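Local atomic coordinates of CobC (Shigella flexneri 2a, PDB entry 6NRU), a protein that probably hydrolyses the phosphate from adenosylcobalamin 5'-phosphate and alpha-ribazole 5'-phosphate in vitamin B12 assembly, as a histidine phosphatase working through a phosphohistidine intermediate. Residues T14-D19 / A26-T31; G20-H25 / R93-L98; Q39-L44 / G179-I184; D51-S56 / N146-S151; L156-A161 / E169-F174. One frame throughout, in Å; residues are numbered along the deposited sequence.

Contact 1: T14-D19 / A26-T31; sequences TQANVD and APTPLT. With SO4 (sulfate ion), chain N.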
# COMPACT_ATOMS: atom_id res chain seq x y z
N THR A 14 -11.47 5.99 0.20
CA THR A 14 -12.01 6.10 -1.15
C THR A 14 -13.48 5.71 -1.14
O THR A 14 -13.99 5.16 -0.16
CB THR A 14 -11.23 5.22 -2.14
OG1 THR A 14 -11.34 3.85 -1.75
CG2 THR A 14 -9.76 5.61 -2.16
N GLN A 15 -14.16 6.02 -2.24
CA GLN A 15 -15.59 5.72 -2.32
C GLN A 15 -15.86 4.23 -2.29
O GLN A 15 -16.87 3.79 -1.73
CB GLN A 15 -16.19 6.34 -3.59
CG GLN A 15 -17.70 6.25 -3.67
CD GLN A 15 -18.38 6.98 -2.52
OE1 GLN A 15 -18.05 8.13 -2.22
NE2 GLN A 15 -19.33 6.31 -1.87
N ALA A 16 -14.97 3.43 -2.87
CA ALA A 16 -15.12 1.98 -2.81
C ALA A 16 -15.07 1.49 -1.37
O ALA A 16 -15.81 0.57 -0.99
CB ALA A 16 -14.05 1.29 -3.66
N ASN A 17 -14.20 2.08 -0.55
CA ASN A 17 -14.16 1.75 0.87
C ASN A 17 -15.49 2.08 1.53
O ASN A 17 -16.04 1.27 2.29
CB ASN A 17 -13.02 2.50 1.56
CG ASN A 17 -11.66 2.10 1.03
OD1 ASN A 17 -10.71 2.88 1.08
ND2 ASN A 17 -11.56 0.88 0.50
N VAL A 18 -16.02 3.28 1.26
CA VAL A 18 -17.31 3.66 1.81
C VAL A 18 -18.38 2.66 1.40
O VAL A 18 -19.24 2.28 2.21
CB VAL A 18 -17.67 5.09 1.36
CG1 VAL A 18 -19.10 5.44 1.74
CG2 VAL A 18 -16.70 6.09 1.96
N ASP A 19 -18.33 2.18 0.17
CA ASP A 19 -19.32 1.25 -0.35
C ASP A 19 -18.92 -0.21 -0.17
O ASP A 19 -19.57 -1.09 -0.74
CB ASP A 19 -19.60 1.54 -1.82
CG ASP A 19 -19.87 3.01 -2.07
OD1 ASP A 19 -20.19 3.73 -1.09
OD2 ASP A 19 -19.76 3.45 -3.23
N ALA A 26 -9.15 -0.43 -10.23
CA ALA A 26 -10.17 0.50 -10.69
C ALA A 26 -9.91 1.90 -10.14
O ALA A 26 -9.46 2.05 -9.00
CB ALA A 26 -11.55 0.02 -10.25
N PRO A 27 -10.17 2.95 -10.93
CA PRO A 27 -9.93 4.34 -10.46
C PRO A 27 -11.03 4.86 -9.55
O PRO A 27 -11.86 5.70 -9.92
CB PRO A 27 -9.84 5.11 -11.78
CG PRO A 27 -10.75 4.36 -12.70
CD PRO A 27 -10.61 2.91 -12.33
N THR A 28 -11.05 4.37 -8.32
CA THR A 28 -12.05 4.95 -7.44
C THR A 28 -11.51 6.21 -6.76
O THR A 28 -10.34 6.24 -6.36
CB THR A 28 -12.50 3.95 -6.38
OG1 THR A 28 -13.28 4.61 -5.38
CG2 THR A 28 -11.29 3.30 -5.73
N PRO A 29 -12.31 7.26 -6.63
CA PRO A 29 -11.79 8.54 -6.16
C PRO A 29 -11.65 8.59 -4.64
O PRO A 29 -12.31 7.87 -3.90
CB PRO A 29 -12.85 9.54 -6.64
CG PRO A 29 -14.12 8.76 -6.60
CD PRO A 29 -13.75 7.34 -6.97
N LEU A 30 -10.77 9.48 -4.20
CA LEU A 30 -10.64 9.78 -2.78
C LEU A 30 -11.88 10.53 -2.29
O LEU A 30 -12.40 11.41 -2.98
CB LEU A 30 -9.39 10.61 -2.52
CG LEU A 30 -8.18 10.00 -1.82
CD1 LEU A 30 -7.77 8.70 -2.48
CD2 LEU A 30 -7.01 10.98 -1.83
N THR A 31 -12.34 10.16 -1.10
CA THR A 31 -13.42 10.88 -0.43
C THR A 31 -12.85 12.05 0.37
O THR A 31 -11.71 11.99 0.85
CB THR A 31 -14.21 9.97 0.51
OG1 THR A 31 -13.45 9.73 1.70
CG2 THR A 31 -14.53 8.66 -0.16
S SO4 N . -8.36 -0.85 -0.03
O1 SO4 N . -7.88 -2.18 -0.39
O2 SO4 N . -9.82 -0.83 -0.03
O3 SO4 N . -7.86 -0.50 1.30
O4 SO4 N . -7.86 0.13 -0.99
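Two successive amide N-H groups at the start of helix 15-18 are taken up by the chain that returns along residues 26-31. Gln-15 N donates to Pro-29 O at 3.1 Å, arriving nearly along the C=O axis, and Ala-16 N reaches Thr-28 OG1 at 3.2 Å. The threonine hydroxyl can do this because it stands anti to its own backbone N (chi1 169°), which leaves CG2 in the crowded position, against Ala-16 CB. Beside these bonds the methyl Thr-31 CG2 presses on the backbone of Thr-14, 3.3 Å from its carbonyl carbon, and also meets Val-18 CG2. Thr-14 CG2 rests on Leu-30 CD1 at 3.7 Å, while Leu-30 also packs on helix 59-69. Helix 15-18 follows the catalytic histidine motif of the histidine phosphatase fold; Thr-14 is its N-cap residue, and the Thr-14 side chain lies about 4 Å from that of His-11, the likely phosphohistidine. In the next shell, Asn-17 ND2 makes a very short 2.5 Å hydrogen bond to sulfate O2, an ion also gripped by Arg-10 and Arg-60; Gln-178 donates to Asn-17 OD1. Along the helix, the bent Gln-15 chain sends NE2 to both carboxylate oxygens of Asp-19, with OD1 the nearer at 2.8 Å. The hydroxyl of Thr-31 turns elsewhere, to Glu-13.

Contact 2: G20-H25 / R93-L98; sequences GLYSGH and RHHRDL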
# COMPACT_ATOMS: atom_id res chain seq x y z
N GLY A 20 -17.88 -0.49 0.61
CA GLY A 20 -17.48 -1.86 0.89
C GLY A 20 -17.16 -2.68 -0.34
O GLY A 20 -17.37 -3.90 -0.34
N LEU A 21 -16.64 -2.06 -1.39
CA LEU A 21 -16.38 -2.73 -2.65
C LEU A 21 -14.93 -3.16 -2.75
O LEU A 21 -14.04 -2.59 -2.10
CB LEU A 21 -16.74 -1.84 -3.83
CG LEU A 21 -18.18 -1.33 -3.90
CD1 LEU A 21 -18.33 -0.29 -5.00
CD2 LEU A 21 -19.15 -2.48 -4.11
N TYR A 22 -14.68 -4.17 -3.57
CA TYR A 22 -13.32 -4.51 -3.96
C TYR A 22 -12.77 -3.40 -4.84
O TYR A 22 -13.44 -2.97 -5.79
CB TYR A 22 -13.30 -5.85 -4.69
CG TYR A 22 -13.47 -7.04 -3.77
CD1 TYR A 22 -12.36 -7.70 -3.26
CD2 TYR A 22 -14.73 -7.50 -3.42
CE1 TYR A 22 -12.50 -8.78 -2.42
CE2 TYR A 22 -14.88 -8.58 -2.58
CZ TYR A 22 -13.77 -9.22 -2.08
OH TYR A 22 -13.91 -10.30 -1.24
N SER A 23 -11.57 -2.94 -4.53
CA SER A 23 -11.01 -1.79 -5.24
C SER A 23 -10.15 -2.22 -6.42
O SER A 23 -10.50 -1.96 -7.58
CB SER A 23 -10.21 -0.92 -4.27
OG SER A 23 -10.25 0.44 -4.67
N GLY A 24 -9.02 -2.87 -6.14
CA GLY A 24 -8.17 -3.33 -7.22
C GLY A 24 -7.58 -2.17 -8.00
O GLY A 24 -7.24 -1.11 -7.44
N HIS A 25 -7.45 -2.36 -9.31
CA HIS A 25 -6.87 -1.34 -10.17
C HIS A 25 -7.88 -0.28 -10.59
O HIS A 25 -7.48 0.69 -11.26
CB HIS A 25 -6.26 -2.00 -11.40
CG HIS A 25 -4.94 -2.67 -11.14
ND1 HIS A 25 -3.99 -2.85 -12.12
CD2 HIS A 25 -4.42 -3.19 -10.01
CE1 HIS A 25 -2.94 -3.46 -11.60
NE2 HIS A 25 -3.18 -3.68 -10.32
N ARG A 93 -17.08 -4.24 -7.10
CA ARG A 93 -18.20 -5.12 -6.79
C ARG A 93 -18.10 -5.56 -5.34
O ARG A 93 -17.02 -5.58 -4.74
CB ARG A 93 -18.25 -6.32 -7.74
CG ARG A 93 -18.61 -5.94 -9.17
CD ARG A 93 -18.30 -7.05 -10.17
NE ARG A 93 -19.23 -8.17 -10.05
CZ ARG A 93 -19.05 -9.35 -10.63
NH1 ARG A 93 -17.97 -9.57 -11.37
NH2 ARG A 93 -19.95 -10.31 -10.47
N HIS A 94 -19.25 -5.92 -4.77
CA HIS A 94 -19.37 -6.19 -3.34
C HIS A 94 -19.31 -7.68 -3.05
O HIS A 94 -19.64 -8.52 -3.89
CB HIS A 94 -20.66 -5.59 -2.79
CG HIS A 94 -20.65 -5.39 -1.31
ND1 HIS A 94 -20.86 -6.41 -0.41
CD2 HIS A 94 -20.47 -4.27 -0.56
CE1 HIS A 94 -20.80 -5.94 0.82
NE2 HIS A 94 -20.57 -4.65 0.76
N HIS A 95 -18.91 -7.99 -1.81
CA HIS A 95 -18.78 -9.37 -1.37
C HIS A 95 -20.10 -10.13 -1.47
O HIS A 95 -20.13 -11.28 -1.92
CB HIS A 95 -18.24 -9.40 0.06
CG HIS A 95 -18.34 -10.73 0.73
ND1 HIS A 95 -17.51 -11.79 0.42
CD2 HIS A 95 -19.18 -11.18 1.70
CE1 HIS A 95 -17.83 -12.83 1.17
NE2 HIS A 95 -18.84 -12.49 1.96
N ARG A 96 -21.20 -9.51 -1.04
CA ARG A 96 -22.49 -10.20 -1.08
C ARG A 96 -22.88 -10.56 -2.51
O ARG A 96 -23.26 -11.70 -2.79
CB ARG A 96 -23.58 -9.35 -0.43
CG ARG A 96 -23.11 -8.39 0.63
CD ARG A 96 -24.22 -7.42 1.02
NE ARG A 96 -24.56 -6.51 -0.07
CZ ARG A 96 -24.30 -5.20 -0.06
NH1 ARG A 96 -23.69 -4.65 0.98
NH2 ARG A 96 -24.65 -4.45 -1.10
N ASP A 97 -22.77 -9.60 -3.42
CA ASP A 97 -23.17 -9.85 -4.81
C ASP A 97 -22.28 -10.89 -5.47
O ASP A 97 -22.74 -11.63 -6.34
CB ASP A 97 -23.14 -8.54 -5.60
CG ASP A 97 -24.22 -7.57 -5.16
OD1 ASP A 97 -25.37 -8.01 -4.97
OD2 ASP A 97 -23.91 -6.37 -5.01
N LEU A 98 -21.01 -10.97 -5.07
CA LEU A 98 -20.08 -11.88 -5.74
C LEU A 98 -20.35 -13.34 -5.39
O LEU A 98 -20.06 -14.23 -6.20
CB LEU A 98 -18.64 -11.50 -5.39
CG LEU A 98 -18.08 -10.25 -6.08
CD1 LEU A 98 -16.83 -9.76 -5.38
CD2 LEU A 98 -17.80 -10.55 -7.54
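The tight part of this contact gathers around Tyr-22 and Leu-21. Tyr-22 N donates an almost straight hydrogen bond to Arg-93 O, 3.0 Å long with 173° at the hydrogen, although the donor stands above the carbonyl plane. The same oxygen lies in the plane of the tyrosine ring at its edge, 3.3 Å from Tyr-22 CD2, so main chain and side chain of one residue close on a single acceptor. Leu-98 CD1 approaches the ring obliquely, 3.6 Å from Tyr-22 CE2, and Phe-87 meets it edge-to-face. Leu-21 CD2 touches the peptide between Arg-93 and His-94, 3.5 Å from His-94 N, and reaches the imidazole at its edge. Gly-20 O comes just as close, 3.1 Å from His-94 CD2, obliquely and without a hydrogen bond. One segment leaves a helix of the histidine phosphatase domain and the other enters one: Gly-20, with positive phi, is the C-prime residue of the Schellman motif that ends helix 15-18, and His-94 is the N-cap of helix 95-101, its ND1 accepting from Arg-96 N in the ring plane. The solvent side is looser. Exposed His-95 keeps its ND1 4.2 Å from Tyr-22 OH, and both atoms bond to Tyr-106 OH. Arg-96 NH1 stands above one face of the His-94 ring, toward its rim, while Arg-93 is bonded to Asp-89 O and salt-bridged to Glu-101.

Contact 3: Q39-L44 / G179-I184; sequences QNLHTL and GCWSAI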
# COMPACT_ATOMS: atom_id res chain seq x y z
N GLN A 39 -4.00 15.47 3.76
CA GLN A 39 -3.59 16.83 4.11
C GLN A 39 -3.02 16.88 5.52
O GLN A 39 -2.03 17.56 5.78
CB GLN A 39 -4.76 17.79 3.98
CG GLN A 39 -5.10 18.16 2.55
CD GLN A 39 -6.46 18.84 2.45
OE1 GLN A 39 -7.29 18.73 3.36
NE2 GLN A 39 -6.69 19.54 1.35
N ASN A 40 -3.66 16.16 6.45
CA ASN A 40 -3.12 16.08 7.81
C ASN A 40 -1.76 15.40 7.81
O ASN A 40 -0.84 15.82 8.52
CB ASN A 40 -4.11 15.33 8.71
CG ASN A 40 -3.73 15.40 10.17
OD1 ASN A 40 -3.08 16.34 10.62
ND2 ASN A 40 -4.13 14.38 10.93
N LEU A 41 -1.60 14.35 6.99
CA LEU A 41 -0.31 13.67 6.89
C LEU A 41 0.77 14.60 6.36
O LEU A 41 1.94 14.47 6.73
CB LEU A 41 -0.43 12.44 6.00
CG LEU A 41 -0.91 11.15 6.65
CD1 LEU A 41 -1.28 10.13 5.59
CD2 LEU A 41 0.16 10.60 7.58
N HIS A 42 0.40 15.53 5.48
CA HIS A 42 1.38 16.49 4.96
C HIS A 42 1.99 17.30 6.09
O HIS A 42 3.21 17.51 6.12
CB HIS A 42 0.72 17.41 3.94
CG HIS A 42 1.42 18.73 3.80
ND1 HIS A 42 2.62 18.87 3.13
CD2 HIS A 42 1.10 19.96 4.25
CE1 HIS A 42 3.00 20.13 3.17
NE2 HIS A 42 2.10 20.82 3.84
N THR A 43 1.17 17.78 7.02
CA THR A 43 1.70 18.52 8.15
C THR A 43 2.34 17.60 9.18
O THR A 43 3.25 18.02 9.91
CB THR A 43 0.60 19.36 8.80
OG1 THR A 43 -0.41 18.50 9.33
CG2 THR A 43 -0.03 20.29 7.77
N LEU A 44 1.90 16.34 9.25
CA LEU A 44 2.47 15.41 10.23
C LEU A 44 3.91 15.06 9.90
O LEU A 44 4.69 14.76 10.81
CB LEU A 44 1.62 14.14 10.32
CG LEU A 44 0.33 14.22 11.14
CD1 LEU A 44 -0.31 12.85 11.23
CD2 LEU A 44 0.62 14.78 12.52
N GLY A 179 -4.98 7.50 6.94
CA GLY A 179 -4.72 8.66 7.78
C GLY A 179 -3.56 8.50 8.73
O GLY A 179 -3.36 9.36 9.59
N CYS A 180 -2.79 7.42 8.60
CA CYS A 180 -1.66 7.12 9.46
C CYS A 180 -0.40 6.96 8.62
O CYS A 180 -0.45 6.90 7.38
CB CYS A 180 -1.89 5.85 10.28
SG CYS A 180 -3.38 5.84 11.30
N TRP A 181 0.74 6.87 9.30
CA TRP A 181 2.01 6.62 8.65
C TRP A 181 2.81 5.63 9.48
O TRP A 181 2.67 5.57 10.71
CB TRP A 181 2.81 7.92 8.45
CG TRP A 181 3.14 8.62 9.73
CD1 TRP A 181 2.38 9.56 10.38
CD2 TRP A 181 4.31 8.44 10.54
NE1 TRP A 181 3.01 9.97 11.53
CE2 TRP A 181 4.19 9.29 11.65
CE3 TRP A 181 5.45 7.63 10.42
CZ2 TRP A 181 5.17 9.37 12.64
CZ3 TRP A 181 6.42 7.70 11.41
CH2 TRP A 181 6.27 8.57 12.50
N SER A 182 3.64 4.85 8.79
CA SER A 182 4.50 3.86 9.42
C SER A 182 5.93 4.03 8.91
O SER A 182 6.17 4.67 7.89
CB SER A 182 4.01 2.43 9.14
OG SER A 182 2.63 2.31 9.41
N ALA A 183 6.87 3.44 9.64
CA ALA A 183 8.27 3.51 9.24
C ALA A 183 8.98 2.22 9.63
O ALA A 183 8.76 1.69 10.72
CB ALA A 183 8.98 4.72 9.88
N ILE A 184 9.81 1.74 8.72
CA ILE A 184 10.62 0.56 8.91
C ILE A 184 12.07 0.83 8.53
O ILE A 184 12.33 1.34 7.46
CB ILE A 184 10.06 -0.63 8.13
CG1 ILE A 184 11.08 -1.74 8.05
CG2 ILE A 184 9.59 -0.20 6.76
CD1 ILE A 184 10.51 -3.09 8.33
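Trp-181 holds its CG in the crowded position between backbone N and carbonyl carbon (chi1 61°), and with chi2 at -89° the CD1 side of the indole is presented to helix 32-44. Leu-41 answers with CG anti to its carbonyl carbon (chi1 -85°), chi1 and chi2 together setting CD1 and CD2 toward the strand. Leu-41 CD2 arrives at the indole edge, near the ring plane, 3.7 Å from Trp-181 CD1. Leu-44, one turn along, brings its CD1 to the same edge more loosely, 4.3 Å from Trp-181 CD1. This is a helix packed on the beta-sheet of the alpha/beta histidine phosphatase fold, at the point where antiparallel strand 181-187 begins; Leu-41 extends to Ile-9 on the adjoining strand 5-10. The methyls Leu-41 CD1 and CD2 are each 3.8 Å from Cys-180 O. The bond from Trp-181 NE1 to Ala-200 O helps fix the rotation of the indole, and the ring of Trp-7 also meets it.

Contact 4: D51-S56 / N146-S151; sequences DLVLCS and NILIVS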
# COMPACT_ATOMS: atom_id res chain seq x y z
N ASP A 51 14.18 12.16 0.65
CA ASP A 51 15.00 12.31 -0.53
C ASP A 51 14.51 11.45 -1.68
O ASP A 51 15.14 11.45 -2.75
CB ASP A 51 16.47 11.98 -0.22
CG ASP A 51 16.62 10.76 0.67
OD1 ASP A 51 17.75 10.50 1.13
OD2 ASP A 51 15.61 10.06 0.89
N LEU A 52 13.42 10.72 -1.51
CA LEU A 52 12.88 9.87 -2.56
C LEU A 52 11.42 9.55 -2.23
O LEU A 52 11.07 9.36 -1.07
CB LEU A 52 13.69 8.57 -2.69
CG LEU A 52 13.33 7.68 -3.89
CD1 LEU A 52 13.55 8.43 -5.20
CD2 LEU A 52 14.13 6.40 -3.85
N VAL A 53 10.59 9.50 -3.27
CA VAL A 53 9.19 9.11 -3.13
C VAL A 53 8.90 8.02 -4.15
O VAL A 53 9.12 8.22 -5.35
CB VAL A 53 8.23 10.30 -3.33
CG1 VAL A 53 6.79 9.81 -3.25
CG2 VAL A 53 8.48 11.38 -2.29
N LEU A 54 8.44 6.87 -3.67
CA LEU A 54 8.01 5.77 -4.53
C LEU A 54 6.51 5.59 -4.35
O LEU A 54 6.02 5.48 -3.22
CB LEU A 54 8.75 4.48 -4.18
CG LEU A 54 10.27 4.60 -4.01
CD1 LEU A 54 10.86 3.27 -3.58
CD2 LEU A 54 10.92 5.09 -5.29
N CYS A 55 5.78 5.56 -5.46
CA CYS A 55 4.33 5.59 -5.44
C CYS A 55 3.78 4.55 -6.40
O CYS A 55 4.40 4.21 -7.41
CB CYS A 55 3.81 6.98 -5.81
SG CYS A 55 2.03 7.20 -5.69
N SER A 56 2.60 4.03 -6.07
CA SER A 56 1.93 3.11 -6.98
C SER A 56 1.35 3.88 -8.16
O SER A 56 1.19 5.10 -8.13
CB SER A 56 0.83 2.34 -6.25
OG SER A 56 -0.44 2.92 -6.47
N ASN A 146 15.75 8.52 3.51
CA ASN A 146 14.36 8.60 3.95
C ASN A 146 13.46 8.51 2.72
O ASN A 146 13.11 9.52 2.11
CB ASN A 146 14.10 9.88 4.74
CG ASN A 146 14.83 9.90 6.07
OD1 ASN A 146 14.36 9.33 7.05
ND2 ASN A 146 15.99 10.54 6.10
N ILE A 147 13.07 7.29 2.38
CA ILE A 147 12.24 7.01 1.22
C ILE A 147 10.79 6.90 1.68
O ILE A 147 10.48 6.08 2.55
CB ILE A 147 12.69 5.73 0.49
CG1 ILE A 147 14.19 5.79 0.21
CG2 ILE A 147 11.89 5.53 -0.78
CD1 ILE A 147 14.76 4.50 -0.32
N LEU A 148 9.92 7.72 1.11
CA LEU A 148 8.49 7.66 1.39
C LEU A 148 7.82 6.76 0.36
O LEU A 148 8.02 6.92 -0.84
CB LEU A 148 7.87 9.05 1.36
CG LEU A 148 6.34 9.09 1.32
CD1 LEU A 148 5.75 8.59 2.64
CD2 LEU A 148 5.84 10.48 0.99
N ILE A 149 7.01 5.82 0.84
CA ILE A 149 6.30 4.87 -0.01
C ILE A 149 4.80 5.11 0.15
O ILE A 149 4.26 4.99 1.25
CB ILE A 149 6.66 3.42 0.33
CG1 ILE A 149 8.14 3.17 0.06
CG2 ILE A 149 5.79 2.46 -0.48
CD1 ILE A 149 8.54 1.72 0.20
N VAL A 150 4.14 5.45 -0.95
CA VAL A 150 2.70 5.66 -0.99
C VAL A 150 2.09 4.50 -1.76
O VAL A 150 2.30 4.37 -2.97
CB VAL A 150 2.32 7.00 -1.62
CG1 VAL A 150 0.83 7.27 -1.46
CG2 VAL A 150 3.14 8.13 -1.01
N SER A 151 1.34 3.65 -1.07
CA SER A 151 0.80 2.44 -1.69
C SER A 151 -0.53 2.04 -1.07
O SER A 151 -1.34 2.90 -0.70
CB SER A 151 1.81 1.29 -1.58
OG SER A 151 1.45 0.22 -2.44
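Strands 52-55 and 146-151 run parallel, 20° apart in direction, and four backbone bonds alternate between them: Leu-148 N to Leu-52 O, Leu-54 N to Leu-148 O, Val-150 N to Leu-54 O, and Ser-56 N to Val-150 O. The central pair, Leu-54 N to Leu-148 O, is 2.9 Å and lies nearly along the C=O axis. At the N-terminal end of the pair, Asp-51 takes over from the regular pattern. Its CG sits in the crowded position between N and the carbonyl carbon (chi1 42°), which swings the carboxylate across to Asn-146, where Asp-51 OD2 accepts from Asn-146 N at 3.0 Å through its syn lone pair. Asp-51 N donates in return to Asn-146 O, and OD1 takes Gln-145 N, so the carboxylate grips two consecutive amides. On one face of the sheet Ile-147 is wedged by two leucines: its CG2 is 3.7 Å from Leu-54 CG, crossing obliquely, and 3.9 Å from Leu-52 CD2, the Leu-52 chain lying alongside and pointing the same way. The opposite face carries Val-53, Leu-148, Cys-55 and Val-150, and helix 59-69 packs on Val-53 and Cys-55; there Cys-55 SG lies 4.1 Å from Val-150 CB. Ser-56 OG bonds to His-152 and Ser-151 OG to Leu-82 O. The C-terminal ends of these parallel strands border the likely catalytic pocket, in the mixed central sheet of the histidine phosphatase fold.

Contact 5: L156-A161 / E169-F174; sequences LSLLIA and ESMWHF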
# COMPACT_ATOMS: atom_id res chain seq x y z
N LEU A 156 1.61 -2.78 1.46
CA LEU A 156 2.43 -2.31 2.57
C LEU A 156 2.45 -3.32 3.71
O LEU A 156 3.49 -3.53 4.34
CB LEU A 156 1.92 -0.95 3.06
CG LEU A 156 2.01 0.18 2.03
CD1 LEU A 156 1.36 1.44 2.56
CD2 LEU A 156 3.46 0.44 1.67
N SER A 157 1.31 -3.96 3.99
CA SER A 157 1.28 -4.98 5.05
C SER A 157 2.16 -6.16 4.69
O SER A 157 2.87 -6.70 5.55
CB SER A 157 -0.15 -5.44 5.28
OG SER A 157 -0.60 -6.23 4.20
N LEU A 158 2.13 -6.59 3.42
CA LEU A 158 2.99 -7.67 2.99
C LEU A 158 4.45 -7.23 2.92
O LEU A 158 5.36 -8.05 3.14
CB LEU A 158 2.53 -8.20 1.63
CG LEU A 158 3.36 -9.34 1.04
CD1 LEU A 158 3.41 -10.50 2.01
CD2 LEU A 158 2.79 -9.77 -0.30
N LEU A 159 4.69 -5.96 2.61
CA LEU A 159 6.06 -5.45 2.62
C LEU A 159 6.66 -5.57 4.02
O LEU A 159 7.79 -6.05 4.18
CB LEU A 159 6.09 -4.00 2.14
CG LEU A 159 7.48 -3.36 2.06
CD1 LEU A 159 8.24 -3.88 0.86
CD2 LEU A 159 7.37 -1.85 2.02
N ILE A 160 5.91 -5.14 5.03
CA ILE A 160 6.38 -5.27 6.41
C ILE A 160 6.68 -6.73 6.73
O ILE A 160 7.76 -7.05 7.23
CB ILE A 160 5.34 -4.69 7.39
CG1 ILE A 160 5.14 -3.19 7.14
CG2 ILE A 160 5.78 -4.93 8.83
CD1 ILE A 160 4.02 -2.59 7.97
N ALA A 161 5.74 -7.62 6.42
CA ALA A 161 5.89 -9.03 6.81
C ALA A 161 7.11 -9.66 6.15
O ALA A 161 7.87 -10.38 6.81
CB ALA A 161 4.62 -9.81 6.45
N GLU A 169 1.81 -15.17 4.23
CA GLU A 169 0.51 -15.35 4.86
C GLU A 169 0.34 -14.44 6.07
O GLU A 169 -0.75 -13.93 6.33
CB GLU A 169 0.32 -16.81 5.26
CG GLU A 169 -0.82 -17.05 6.23
CD GLU A 169 -1.09 -18.52 6.48
OE1 GLU A 169 -0.13 -19.31 6.49
OE2 GLU A 169 -2.28 -18.89 6.67
N SER A 170 1.42 -14.22 6.82
CA SER A 170 1.37 -13.43 8.05
C SER A 170 1.37 -11.93 7.79
O SER A 170 1.71 -11.16 8.71
CB SER A 170 2.53 -13.81 8.96
OG SER A 170 3.77 -13.60 8.31
N MSE A 171 1.01 -11.49 6.59
CA MSE A 171 0.89 -10.06 6.30
C MSE A 171 -0.24 -9.45 7.11
O MSE A 171 -0.28 -8.24 7.32
CB MSE A 171 0.65 -9.83 4.82
CG MSE A 171 -0.57 -10.57 4.29
SE MSE A 171 -0.88 -10.23 2.40
CE MSE A 171 -1.84 -8.53 2.52
N TRP A 172 -1.17 -10.30 7.55
CA TRP A 172 -2.38 -9.85 8.23
C TRP A 172 -2.16 -9.56 9.70
O TRP A 172 -3.12 -9.19 10.39
CB TRP A 172 -3.49 -10.88 8.04
CG TRP A 172 -3.78 -11.13 6.61
CD1 TRP A 172 -3.45 -12.24 5.88
CD2 TRP A 172 -4.45 -10.25 5.70
NE1 TRP A 172 -3.88 -12.10 4.59
CE2 TRP A 172 -4.50 -10.89 4.45
CE3 TRP A 172 -5.02 -8.98 5.83
CZ2 TRP A 172 -5.09 -10.31 3.33
CZ3 TRP A 172 -5.61 -8.40 4.72
CH2 TRP A 172 -5.64 -9.06 3.49
N HIS A 173 -0.94 -9.73 10.21
CA HIS A 173 -0.62 -9.28 11.56
C HIS A 173 -0.33 -7.79 11.62
O HIS A 173 -0.21 -7.24 12.72
CB HIS A 173 0.58 -10.06 12.11
CG HIS A 173 0.31 -11.50 12.39
ND1 HIS A 173 -0.65 -11.92 13.29
CD2 HIS A 173 0.89 -12.63 11.91
CE1 HIS A 173 -0.66 -13.24 13.34
NE2 HIS A 173 0.26 -13.69 12.51
N PHE A 174 -0.23 -7.12 10.47
CA PHE A 174 0.13 -5.70 10.38
C PHE A 174 -0.86 -5.00 9.45
O PHE A 174 -0.55 -4.74 8.29
CB PHE A 174 1.57 -5.52 9.88
CG PHE A 174 2.54 -6.51 10.43
CD1 PHE A 174 3.20 -6.26 11.62
CD2 PHE A 174 2.79 -7.70 9.76
CE1 PHE A 174 4.10 -7.18 12.13
CE2 PHE A 174 3.69 -8.62 10.26
CZ PHE A 174 4.34 -8.36 11.45
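The Phe-174 ring is sandwiched: Ile-160 CG2 lies over one face, and CB of the preceding His-173 over the other. The isoleucine methyl makes a CH-pi contact, 4.0 Å from the ring centroid and 14° off the ring normal, while Ala-161 CB comes obliquely to 4.1 Å from Phe-174 CE2. Trp-172 faces away from the helix, with Met-171 CG over one face of its indole and Trp-113 meeting it edge-to-face. Met-171, present as selenomethionine, points at helix 153-163. Its CB rests on the helix backbone, 3.7 Å from Leu-158 CA; CG, in the crowded position (chi1 56°), and the bend at chi3 bring CE to Ser-157 OG at 3.1 Å. The selenium passes alongside Leu-158 CB at 4.0 Å. Ala-161 CB fits against Met-171 CA, 3.7 Å away. The nearest CA atoms, of Leu-158 and Met-171, are 4.6 Å apart. Ser-157 OG is buried yet satisfied within its own helix by Gln-153 O. The union of helix 153-163 with the 3-10 turn on the way to strand 181-187 of the histidine phosphatase fold therefore rests on apolar and CH-pi packing, with the polar groups of Ser-157 and Ser-170 bonded locally, the latter to Pro-167 O.

Overall arrangement
Contacts 1 and 2 touch each other, their centres 11 Å apart, with contact 1 the nearer to the active site: Ala-16 O meets Leu-21 N at 2.8 Å, a probable hydrogen bond, and Thr-28 CG2 packs on Ser-23 OG. Contacts 4 and 5 also touch, through Leu-156 CD2, which lies 3.7 Å from Ser-151 CB and so seats helix 153-163 on the sheet. Contact 3 reaches the same sheet as contact 4, with centres about 12 Å apart. Side chains of several contacts come near the likely catalytic pair: besides contact 1, with its sulfate, Val-150 lies about 5 Å from His-11, and Ser-56 and Met-171 about 6 and 7 Å from Glu-84, side chain to side chain.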